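Local coordinates for uncharacterized protein (Bacteroides ovatus CL02T12C04, PDB 6PTM) that probably hydrolyses carrageenan chains from their ends as an exo-acting glycoside hydrolase of family GH42, at residues V150-W153 / T154-K157; R180-E183 / Y184-H188; N297-E300 / K301-A304; M580-V583 / L584-Y587. All blocks are in the same frame, centred on the assembly; numbering follows the deposited sequence.

Contact 1 (V150-W153 / T154-K157); sequences VVDW and TKVK
An Asx turn links Asp152 to Thr154, just ahead of strand 157-159. Thr154 N donates to Asp152 OD1 at 3.0 Å and comes from above the carboxylate plane. Thr154 OG1 gives the same oxygen a second, shorter bond, 2.6 Å to Asp152 OD1. It arrives on the syn side, tilted out of the carboxylate plane. Both donors sit on one face of the carboxylate, so a single oxygen is gripped twice. The Asp152 carboxylate is in place for this because CG stands anti to the backbone N (chi1 177°), beside the carbonyl carbon. A beta turn is superposed on the Asx turn. Its closing bond runs from Lys155 N to Asp152 O, 3.0 Å. The Lys155 side chain passes by the other carboxylate oxygen. CE lies 3.7 Å from Asp152 OD2, and the salt bridge from Lys155 NZ to Asp152 OD2 is long, at 3.9 Å. This turn leads the chain into the first strand of a mixed sheet, whose next strands are 162-165 and 168-175. Val156 points back across the turn, and its CG2 meets Val151 CG1 at 3.6 Å, methyl to methyl. Val156 also packs on Leu163, and Val151 on Val170. The Trp153 ring is buried against Leu172, Leu191 and Ile224. Gln282 NE2 bonds to the carbonyl oxygens of Trp153 and Val156.

Contact 2 (R180-E183 / Y184-H188); sequences RIKE and YIEYH
Tyr184, on the short helix 182-185, packs its ring against Ile181, the residue just before that helix. Its CB starts 3.7 Å from Ile181 O. CG and CD2 then run beneath the Ile181 side chain, with CD2 at 3.8 Å from Ile181 CG1. Beyond them the methyl CD1 of Ile181 sits over the middle of the ring, 3.9 Å from the Tyr184 centroid and only 5° off the normal. This is a CH-pi contact over one face. Ile181 chi1 of 62° sets CG1 between the backbone N and the carbonyl carbon, which lays the branch alongside the tyrosine. The CD1 corner of Tyr184 lies near the backbone of Glu183. Its CE1 is 3.6 Å from Glu183 OE1, and the carboxylate is turned 21° from the ring plane. At the tip, Tyr184 OH bonds to Tyr84 OH and to a water that donates to Glu183 OE1. A second water takes the N-H of Tyr187, donates to Glu183 O and bonds to His188 ND1.

On the outer side, Lys182 NZ forms a salt bridge with Glu186 OE2 at 3.5 Å. The other oxygen of Glu186 pairs with Arg76. Arg180 NH1 passes Ile185 CG2 at 3.6 Å, while the guanidinium bonds to Asn190. Ile181 is the N-cap residue. Its O accepts from Tyr184 N at 2.9 Å, and Lys182 O accepts from both Ile185 N and Glu186 N. The arrangement is a single helical turn between strands 168-175 and 192-197, consistent with a beta-to-alpha connection of the GH42 (beta/alpha)8 barrel, held here against helix 69-90.

Contact 3 (N297-E300 / K301-A304); sequences NCIE and KTWA
Thr302 chi1 of 68° places OG1 between the backbone N and the carbonyl carbon, facing Ile299 O. The hydroxyl donates to that oxygen, with Thr302 OG1 to Ile299 O at 2.7 Å. Thr302 N donates to it too, 3.2 Å from Ile299 O. Both come from the same face of the carbonyl plane. Thr302 CG2 meanwhile touches Ile299 CG2 at 3.6 Å. A valine in place of Thr302 would lose the hydroxyl and would probably leave Ile299 O with only the backbone N-H from this residue, so the turn would be held less firmly.

The backbone bond closes a type II beta turn from Ile299 to Thr302, with Lys301 at the positive-phi corner. The turn reverses the loop between strand 288-292 and helix 310-324. In the GH42 barrel this strand is probably the fourth. Past the turn the two limbs run in nearly opposite directions. They are joined by the Asn297 amide, whose CG is anti to the carbonyl carbon (chi1 -61°). Asn297 ND2 donates to Trp303 O at 2.9 Å, with the acceptor close to the amide plane. The same nitrogen lies 3.6 Å from Trp303 CE3, where amide and ring planes are 60° apart. Ala304 CB rests over the centre of the Trp303 ring, which also meets His295. A water bridges the limbs: it accepts from Asn297 N and lies within hydrogen-bonding distance of Ala304 O. Ile299 packs on Met364 and Tyr360 of helix 358-385.

Contact 4 (M580-V583 / L584-Y587); sequences MNDV and LRIY
Met580 to Tyr587 form regular alpha helix, with i to i+4 bonds such as Leu584 N to Met580 O at 2.8 Å and Tyr587 N to Val583 O at 3.0 Å. On one side of the helix Asp582 and Arg585 lie side by side and point the same way. Arg585 NH1 donates to Asp582 OD1 at 2.8 Å and makes a salt bridge. NH2 adds a weak bond, 3.2 Å to Asp582 OD1. The oxygen lies at the edge of the guanidinium, in its plane, and NH1 reaches it on the anti side of the carboxylate. The two groups are not coplanar; their planes stand 63° apart. Arg585 chi3 of -49° bends the chain back over the helix, and Asn581 O comes over one guanidinium face. Asp582 OD2 has a second cation, Lys576, and Arg585 NH1 also bonds to Tyr618 OH. Were Arg585 shortened to alanine, Asp582 OD1 would be likely to lose its charged mate, and Tyr618 this partner. Ile586 CG2 packs against its own helix, 3.2 Å from Val583 O. Leu584 and Met580 face helix 448-460, where both touch Met452, and Tyr587 OH bonds to Asp455 there. Ile586 meets Leu674 and Met677 of helix 674-687. Helix 579-590 lies in the beta-alpha-beta crossover from strand 564-567 to its parallel neighbour 597-600, an outermost strand of the sheet, and Val583 and Tyr587 rest on Phe599 of that second strand.

How the contacts relate
The contacts follow one another along the chain without interleaving. Contacts 1 and 2 are neighbours, with centres 14 Å apart and nearest atoms about 6 Å apart. In sequence, strands 162-165 and 168-175 lie between them, and Asn190 touches side chains of both. The centre of contact 3 lies about 44 Å from that of contact 1, across the chain's centre, in the loop after strand 288-292. The first three contacts thus mark entry to and connections of the probable (beta/alpha)8 barrel. Contact 4 belongs to the following domain with the parallel five-strand sheet. It is 24 Å from contact 3, centre to centre. Its helix packs on helix 448-460, probably a barrel helix, so it lies where the two parts meet.

Contact 1 (V150-W153 / T154-K157)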
loop_
_atom_site.group_PDB
_atom_site.type_symbol
_atom_site.label_atom_id
_atom_site.label_comp_id
_atom_site.label_asym_id
_atom_site.label_seq_id
_atom_site.Cartn_x
_atom_site.Cartn_y
_atom_site.Cartn_z
ATOM N N VAL A 150 -25.317 -2.564 0.420
ATOM C CA VAL A 150 -25.178 -2.885 1.858
ATOM C C VAL A 150 -24.456 -4.232 1.856
ATOM O O VAL A 150 -25.116 -5.242 1.628
ATOM C CB VAL A 150 -26.540 -2.923 2.582
ATOM C CG1 VAL A 150 -26.390 -3.257 4.052
ATOM C CG2 VAL A 150 -27.292 -1.599 2.452
ATOM N N VAL A 151 -23.130 -4.208 2.030
ATOM C CA VAL A 151 -22.250 -5.398 1.842
ATOM C C VAL A 151 -22.416 -6.344 3.035
ATOM O O VAL A 151 -22.085 -5.974 4.161
ATOM C CB VAL A 151 -20.768 -5.008 1.643
ATOM C CG1 VAL A 151 -19.906 -6.238 1.482
ATOM C CG2 VAL A 151 -20.588 -4.060 0.456
ATOM N N ASP A 152 -22.820 -7.570 2.748
ATOM C CA ASP A 152 -22.755 -8.684 3.710
ATOM C C ASP A 152 -21.404 -9.379 3.532
ATOM O O ASP A 152 -21.196 -10.099 2.543
ATOM C CB ASP A 152 -23.942 -9.617 3.516
ATOM C CG ASP A 152 -23.917 -10.839 4.417
ATOM O OD1 ASP A 152 -22.922 -11.065 5.150
ATOM O OD2 ASP A 152 -24.894 -11.576 4.343
ATOM N N TRP A 153 -20.524 -9.195 4.499
ATOM C CA TRP A 153 -19.113 -9.647 4.408
ATOM C C TRP A 153 -19.009 -11.193 4.454
ATOM O O TRP A 153 -17.956 -11.768 3.993
ATOM C CB TRP A 153 -18.326 -8.958 5.520
ATOM C CG TRP A 153 -18.052 -7.505 5.303
ATOM C CD1 TRP A 153 -18.922 -6.498 4.966
ATOM C CD2 TRP A 153 -16.772 -6.884 5.507
ATOM N NE1 TRP A 153 -18.257 -5.293 4.925
ATOM C CE2 TRP A 153 -16.926 -5.509 5.230
ATOM C CE3 TRP A 153 -15.502 -7.370 5.853
ATOM C CZ2 TRP A 153 -15.838 -4.629 5.308
ATOM C CZ3 TRP A 153 -14.440 -6.492 5.933
ATOM C CH2 TRP A 153 -14.610 -5.133 5.662
ATOM N N THR A 154 -20.074 -11.875 4.877
ATOM C CA THR A 154 -20.141 -13.357 4.885
ATOM C C THR A 154 -20.223 -13.842 3.435
ATOM O O THR A 154 -19.967 -15.005 3.225
ATOM C CB THR A 154 -21.277 -13.900 5.775
ATOM O OG1 THR A 154 -22.549 -13.619 5.199
ATOM C CG2 THR A 154 -21.281 -13.315 7.171
ATOM N N LYS A 155 -20.573 -12.995 2.467
ATOM C CA LYS A 155 -20.822 -13.411 1.072
ATOM C C LYS A 155 -19.750 -12.866 0.117
ATOM O O LYS A 155 -19.787 -13.255 -1.046
ATOM C CB LYS A 155 -22.226 -12.945 0.666
ATOM C CG LYS A 155 -23.351 -13.614 1.445
ATOM C CD LYS A 155 -24.721 -13.325 0.872
ATOM C CE LYS A 155 -25.880 -13.928 1.649
ATOM N NZ LYS A 155 -25.458 -15.028 2.556
ATOM N N VAL A 156 -18.793 -12.054 0.569
ATOM C CA VAL A 156 -17.768 -11.449 -0.346
ATOM C C VAL A 156 -16.783 -12.537 -0.756
ATOM O O VAL A 156 -16.355 -13.344 0.116
ATOM C CB VAL A 156 -17.067 -10.232 0.290
ATOM C CG1 VAL A 156 -15.978 -9.654 -0.607
ATOM C CG2 VAL A 156 -18.062 -9.143 0.573
ATOM N N LYS A 157 -16.421 -12.554 -2.030
ATOM C CA LYS A 157 -15.392 -13.480 -2.556
ATOM C C LYS A 157 -14.317 -12.711 -3.327
ATOM O O LYS A 157 -14.616 -11.634 -3.929
ATOM C CB LYS A 157 -16.041 -14.514 -3.476
ATOM C CG LYS A 157 -17.159 -15.330 -2.851
ATOM C CD LYS A 157 -16.689 -16.306 -1.805
ATOM C CE LYS A 157 -17.858 -17.042 -1.189
ATOM N NZ LYS A 157 -17.388 -17.872 -0.058
#

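Contact 2 (R180-E183 / Y184-H188)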
loop_
_atom_site.group_PDB
_atom_site.type_symbol
_atom_site.label_atom_id
_atom_site.label_comp_id
_atom_site.label_asym_id
_atom_site.label_seq_id
_atom_site.Cartn_x
_atom_site.Cartn_y
_atom_site.Cartn_z
ATOM N N ARG A 180 -15.043 -6.802 17.978
ATOM C CA ARG A 180 -15.920 -7.492 17.002
ATOM C C ARG A 180 -17.299 -7.624 17.647
ATOM O O ARG A 180 -17.670 -8.721 18.034
ATOM C CB ARG A 180 -15.272 -8.823 16.616
ATOM C CG ARG A 180 -13.874 -8.663 16.021
ATOM C CD ARG A 180 -13.912 -8.570 14.511
ATOM N NE ARG A 180 -14.620 -9.726 13.963
ATOM C CZ ARG A 180 -15.478 -9.708 12.943
ATOM N NH1 ARG A 180 -15.758 -8.582 12.298
ATOM N NH2 ARG A 180 -16.060 -10.838 12.581
ATOM N N ILE A 181 -17.986 -6.508 17.835
ATOM C CA ILE A 181 -19.335 -6.489 18.456
ATOM C C ILE A 181 -20.333 -5.943 17.432
ATOM O O ILE A 181 -19.944 -5.140 16.541
ATOM C CB ILE A 181 -19.319 -5.695 19.771
ATOM C CG1 ILE A 181 -18.938 -4.233 19.553
ATOM C CG2 ILE A 181 -18.406 -6.370 20.799
ATOM C CD1 ILE A 181 -19.366 -3.342 20.668
ATOM N N LYS A 182 -21.590 -6.351 17.553
ATOM C CA LYS A 182 -22.664 -5.924 16.629
ATOM C C LYS A 182 -22.579 -4.409 16.336
ATOM O O LYS A 182 -22.639 -4.040 15.115
ATOM C CB LYS A 182 -24.034 -6.342 17.165
ATOM C CG LYS A 182 -25.100 -6.349 16.079
ATOM C CD LYS A 182 -25.984 -7.599 16.058
ATOM C CE LYS A 182 -27.253 -7.428 16.864
ATOM N NZ LYS A 182 -28.047 -6.280 16.355
ATOM N N GLU A 183 -22.456 -3.561 17.370
ATOM C CA GLU A 183 -22.494 -2.069 17.266
ATOM C C GLU A 183 -21.416 -1.589 16.268
ATOM O O GLU A 183 -21.690 -0.606 15.554
ATOM C CB GLU A 183 -22.362 -1.394 18.649
ATOM C CG GLU A 183 -22.879 0.058 18.691
ATOM C CD GLU A 183 -22.513 0.984 19.868
ATOM O OE1 GLU A 183 -21.684 0.574 20.742
ATOM O OE2 GLU A 183 -23.063 2.153 19.927
ATOM N N TYR A 184 -20.270 -2.280 16.180
ATOM C CA TYR A 184 -19.065 -1.857 15.411
ATOM C C TYR A 184 -18.972 -2.576 14.047
ATOM O O TYR A 184 -18.220 -2.096 13.200
ATOM C CB TYR A 184 -17.800 -2.082 16.247
ATOM C CG TYR A 184 -17.674 -1.281 17.531
ATOM C CD1 TYR A 184 -18.574 -0.289 17.888
ATOM C CD2 TYR A 184 -16.621 -1.514 18.404
ATOM C CE1 TYR A 184 -18.451 0.419 19.084
ATOM C CE2 TYR A 184 -16.479 -0.823 19.598
ATOM C CZ TYR A 184 -17.406 0.146 19.951
ATOM O OH TYR A 184 -17.266 0.845 21.113
ATOM N N ILE A 185 -19.692 -3.683 13.818
ATOM C CA ILE A 185 -19.560 -4.474 12.557
ATOM C C ILE A 185 -20.745 -4.196 11.621
ATOM O O ILE A 185 -20.673 -4.645 10.468
ATOM C CB ILE A 185 -19.365 -5.986 12.829
ATOM C CG1 ILE A 185 -20.596 -6.603 13.497
ATOM C CG2 ILE A 185 -18.086 -6.234 13.614
ATOM C CD1 ILE A 185 -20.543 -8.105 13.643
ATOM N N GLU A 186 -21.804 -3.512 12.082
ATOM C CA GLU A 186 -22.958 -3.142 11.221
ATOM C C GLU A 186 -22.503 -2.165 10.134
ATOM O O GLU A 186 -22.830 -2.411 8.964
ATOM C CB GLU A 186 -24.095 -2.541 12.027
ATOM C CG GLU A 186 -24.934 -3.623 12.637
ATOM C CD GLU A 186 -26.071 -3.149 13.521
ATOM O OE1 GLU A 186 -26.144 -1.936 13.810
ATOM O OE2 GLU A 186 -26.888 -4.013 13.889
ATOM N N TYR A 187 -21.732 -1.139 10.483
ATOM C CA TYR A 187 -21.346 -0.099 9.492
ATOM C C TYR A 187 -19.832 0.034 9.304
ATOM O O TYR A 187 -19.451 0.627 8.278
ATOM C CB TYR A 187 -21.976 1.233 9.885
ATOM C CG TYR A 187 -23.478 1.150 9.956
ATOM C CD1 TYR A 187 -24.245 1.230 8.809
ATOM C CD2 TYR A 187 -24.140 0.963 11.158
ATOM C CE1 TYR A 187 -25.625 1.136 8.847
ATOM C CE2 TYR A 187 -25.519 0.914 11.219
ATOM C CZ TYR A 187 -26.267 0.990 10.060
ATOM O OH TYR A 187 -27.633 0.923 10.071
ATOM N N HIS A 188 -19.050 -0.308 10.329
ATOM C CA HIS A 188 -17.600 0.027 10.364
ATOM C C HIS A 188 -16.681 -1.122 9.949
ATOM O O HIS A 188 -15.530 -1.128 10.378
ATOM C CB HIS A 188 -17.239 0.673 11.711
ATOM C CG HIS A 188 -17.892 1.994 11.941
ATOM N ND1 HIS A 188 -19.147 2.115 12.470
ATOM C CD2 HIS A 188 -17.463 3.251 11.715
ATOM C CE1 HIS A 188 -19.459 3.382 12.557
ATOM N NE2 HIS A 188 -18.452 4.094 12.102
HETATM O O HOH W 1 -20.951 -0.206 13.046
HETATM O O HOH W 2 -19.404 1.921 21.985
#

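Contact 3 (N297-E300 / K301-A304)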
loop_
_atom_site.group_PDB
_atom_site.type_symbol
_atom_site.label_atom_id
_atom_site.label_comp_id
_atom_site.label_asym_id
_atom_site.label_seq_id
_atom_site.Cartn_x
_atom_site.Cartn_y
_atom_site.Cartn_z
ATOM N N ASN A 297 17.537 -6.249 7.954
ATOM C CA ASN A 297 18.552 -5.195 7.736
ATOM C C ASN A 297 19.887 -5.696 8.288
ATOM O O ASN A 297 19.903 -6.322 9.358
ATOM C CB ASN A 297 18.201 -3.864 8.391
ATOM C CG ASN A 297 16.915 -3.255 7.873
ATOM O OD1 ASN A 297 16.499 -3.546 6.753
ATOM N ND2 ASN A 297 16.327 -2.334 8.645
ATOM N N CYS A 298 20.962 -5.417 7.565
ATOM C CA CYS A 298 22.272 -6.069 7.763
ATOM C C CYS A 298 23.403 -5.055 7.506
ATOM O O CYS A 298 24.490 -5.485 7.129
ATOM C CB CYS A 298 22.342 -7.297 6.861
ATOM S SG CYS A 298 22.294 -6.921 5.089
ATOM N N ILE A 299 23.152 -3.758 7.671
ATOM C CA ILE A 299 24.217 -2.713 7.648
ATOM C C ILE A 299 24.506 -2.303 9.099
ATOM O O ILE A 299 23.593 -1.898 9.862
ATOM C CB ILE A 299 23.860 -1.533 6.735
ATOM C CG1 ILE A 299 23.742 -2.019 5.287
ATOM C CG2 ILE A 299 24.884 -0.407 6.883
ATOM C CD1 ILE A 299 23.225 -0.989 4.314
ATOM N N GLU A 300 25.744 -2.478 9.534
ATOM C CA GLU A 300 26.024 -2.282 10.970
ATOM C C GLU A 300 25.679 -0.833 11.366
ATOM O O GLU A 300 25.910 0.056 10.552
ATOM C CB GLU A 300 27.475 -2.602 11.256
ATOM C CG GLU A 300 27.730 -2.671 12.744
ATOM C CD GLU A 300 29.016 -3.394 13.047
ATOM O OE1 GLU A 300 29.155 -3.804 14.216
ATOM O OE2 GLU A 300 29.859 -3.549 12.094
ATOM N N LYS A 301 25.169 -0.634 12.593
ATOM C CA LYS A 301 24.882 0.716 13.176
ATOM C C LYS A 301 23.625 1.326 12.548
ATOM O O LYS A 301 23.478 2.546 12.643
ATOM C CB LYS A 301 25.988 1.744 12.874
ATOM C CG LYS A 301 27.424 1.333 13.184
ATOM C CD LYS A 301 27.625 0.903 14.613
ATOM C CE LYS A 301 29.051 0.470 14.862
ATOM N NZ LYS A 301 29.233 0.051 16.271
ATOM N N THR A 302 22.807 0.558 11.822
ATOM C CA THR A 302 21.551 1.083 11.249
ATOM C C THR A 302 20.399 0.423 11.999
ATOM O O THR A 302 20.582 -0.678 12.575
ATOM C CB THR A 302 21.463 0.881 9.729
ATOM O OG1 THR A 302 21.341 -0.531 9.524
ATOM C CG2 THR A 302 22.634 1.496 8.988
ATOM N N TRP A 303 19.243 1.069 11.921
ATOM C CA TRP A 303 17.989 0.651 12.589
ATOM C C TRP A 303 17.633 -0.780 12.174
ATOM O O TRP A 303 17.653 -1.076 10.944
ATOM C CB TRP A 303 16.893 1.644 12.222
ATOM C CG TRP A 303 15.526 1.124 12.504
ATOM C CD1 TRP A 303 14.923 1.012 13.731
ATOM C CD2 TRP A 303 14.596 0.614 11.530
ATOM N NE1 TRP A 303 13.674 0.466 13.582
ATOM C CE2 TRP A 303 13.447 0.201 12.249
ATOM C CE3 TRP A 303 14.613 0.460 10.135
ATOM C CZ2 TRP A 303 12.334 -0.337 11.593
ATOM C CZ3 TRP A 303 13.519 -0.086 9.491
ATOM C CH2 TRP A 303 12.394 -0.476 10.221
ATOM N N ALA A 304 17.308 -1.601 13.172
ATOM C CA ALA A 304 16.804 -2.990 13.079
ATOM C C ALA A 304 17.814 -3.875 12.339
ATOM O O ALA A 304 17.380 -4.836 11.759
ATOM C CB ALA A 304 15.447 -3.022 12.393
HETATM O O HOH W 3 15.595 -5.702 10.139
#

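Contact 4 (M580-V583 / L584-Y587)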
loop_
_atom_site.group_PDB
_atom_site.type_symbol
_atom_site.label_atom_id
_atom_site.label_comp_id
_atom_site.label_asym_id
_atom_site.label_seq_id
_atom_site.Cartn_x
_atom_site.Cartn_y
_atom_site.Cartn_z
ATOM N N MET A 580 16.515 5.458 -5.958
ATOM C CA MET A 580 15.061 5.712 -5.934
ATOM C C MET A 580 14.793 7.220 -5.943
ATOM O O MET A 580 13.725 7.595 -6.438
ATOM C CB MET A 580 14.417 5.029 -4.737
ATOM C CG MET A 580 14.445 3.486 -4.860
ATOM S SD MET A 580 13.934 2.853 -6.485
ATOM C CE MET A 580 12.192 3.284 -6.419
ATOM N N ASN A 581 15.753 8.069 -5.557
ATOM C CA ASN A 581 15.602 9.526 -5.851
ATOM C C ASN A 581 15.436 9.680 -7.356
ATOM O O ASN A 581 14.588 10.480 -7.781
ATOM C CB ASN A 581 16.792 10.373 -5.411
ATOM C CG ASN A 581 16.981 10.424 -3.918
ATOM O OD1 ASN A 581 16.415 9.657 -3.176
ATOM N ND2 ASN A 581 17.789 11.342 -3.456
ATOM N N ASP A 582 16.280 9.011 -8.146
ATOM C CA ASP A 582 16.262 9.119 -9.624
ATOM C C ASP A 582 14.954 8.512 -10.168
ATOM O O ASP A 582 14.292 9.075 -11.101
ATOM C CB ASP A 582 17.515 8.449 -10.209
ATOM C CG ASP A 582 18.793 9.157 -9.805
ATOM O OD1 ASP A 582 18.719 10.367 -9.638
ATOM O OD2 ASP A 582 19.823 8.473 -9.605
ATOM N N VAL A 583 14.581 7.348 -9.672
ATOM C CA VAL A 583 13.375 6.681 -10.211
ATOM C C VAL A 583 12.161 7.574 -9.889
ATOM O O VAL A 583 11.358 7.798 -10.781
ATOM C CB VAL A 583 13.203 5.259 -9.655
ATOM C CG1 VAL A 583 11.847 4.735 -10.053
ATOM C CG2 VAL A 583 14.309 4.327 -10.116
ATOM N N LEU A 584 12.070 8.119 -8.676
ATOM C CA LEU A 584 10.980 9.066 -8.331
ATOM C C LEU A 584 11.033 10.266 -9.285
ATOM O O LEU A 584 9.973 10.722 -9.682
ATOM C CB LEU A 584 11.083 9.494 -6.856
ATOM C CG LEU A 584 10.023 10.484 -6.381
ATOM C CD1 LEU A 584 8.627 9.928 -6.619
ATOM C CD2 LEU A 584 10.205 10.848 -4.906
ATOM N N ARG A 585 12.212 10.802 -9.619
ATOM C CA ARG A 585 12.281 12.059 -10.403
ATOM C C ARG A 585 11.595 11.831 -11.759
ATOM O O ARG A 585 10.774 12.697 -12.162
ATOM C CB ARG A 585 13.726 12.566 -10.507
ATOM C CG ARG A 585 13.843 14.000 -11.022
ATOM C CD ARG A 585 15.291 14.522 -11.144
ATOM N NE ARG A 585 15.981 14.238 -9.891
ATOM C CZ ARG A 585 16.862 13.258 -9.705
ATOM N NH1 ARG A 585 17.265 12.482 -10.697
ATOM N NH2 ARG A 585 17.335 13.058 -8.494
ATOM N N ILE A 586 11.832 10.684 -12.412
ATOM C CA ILE A 586 11.271 10.398 -13.756
ATOM C C ILE A 586 9.780 10.028 -13.598
ATOM O O ILE A 586 8.956 10.522 -14.403
ATOM C CB ILE A 586 12.088 9.358 -14.564
ATOM C CG1 ILE A 586 11.443 9.082 -15.924
ATOM C CG2 ILE A 586 12.290 8.046 -13.825
ATOM C CD1 ILE A 586 11.154 10.318 -16.788
ATOM N N TYR A 587 9.409 9.265 -12.570
ATOM C CA TYR A 587 7.981 8.961 -12.258
ATOM C C TYR A 587 7.184 10.257 -12.113
ATOM O O TYR A 587 6.142 10.406 -12.752
ATOM C CB TYR A 587 7.853 8.181 -10.949
ATOM C CG TYR A 587 6.446 7.814 -10.573
ATOM C CD1 TYR A 587 5.763 6.805 -11.232
ATOM C CD2 TYR A 587 5.763 8.527 -9.601
ATOM C CE1 TYR A 587 4.452 6.476 -10.903
ATOM C CE2 TYR A 587 4.454 8.206 -9.250
ATOM C CZ TYR A 587 3.806 7.162 -9.885
ATOM O OH TYR A 587 2.542 6.851 -9.542
#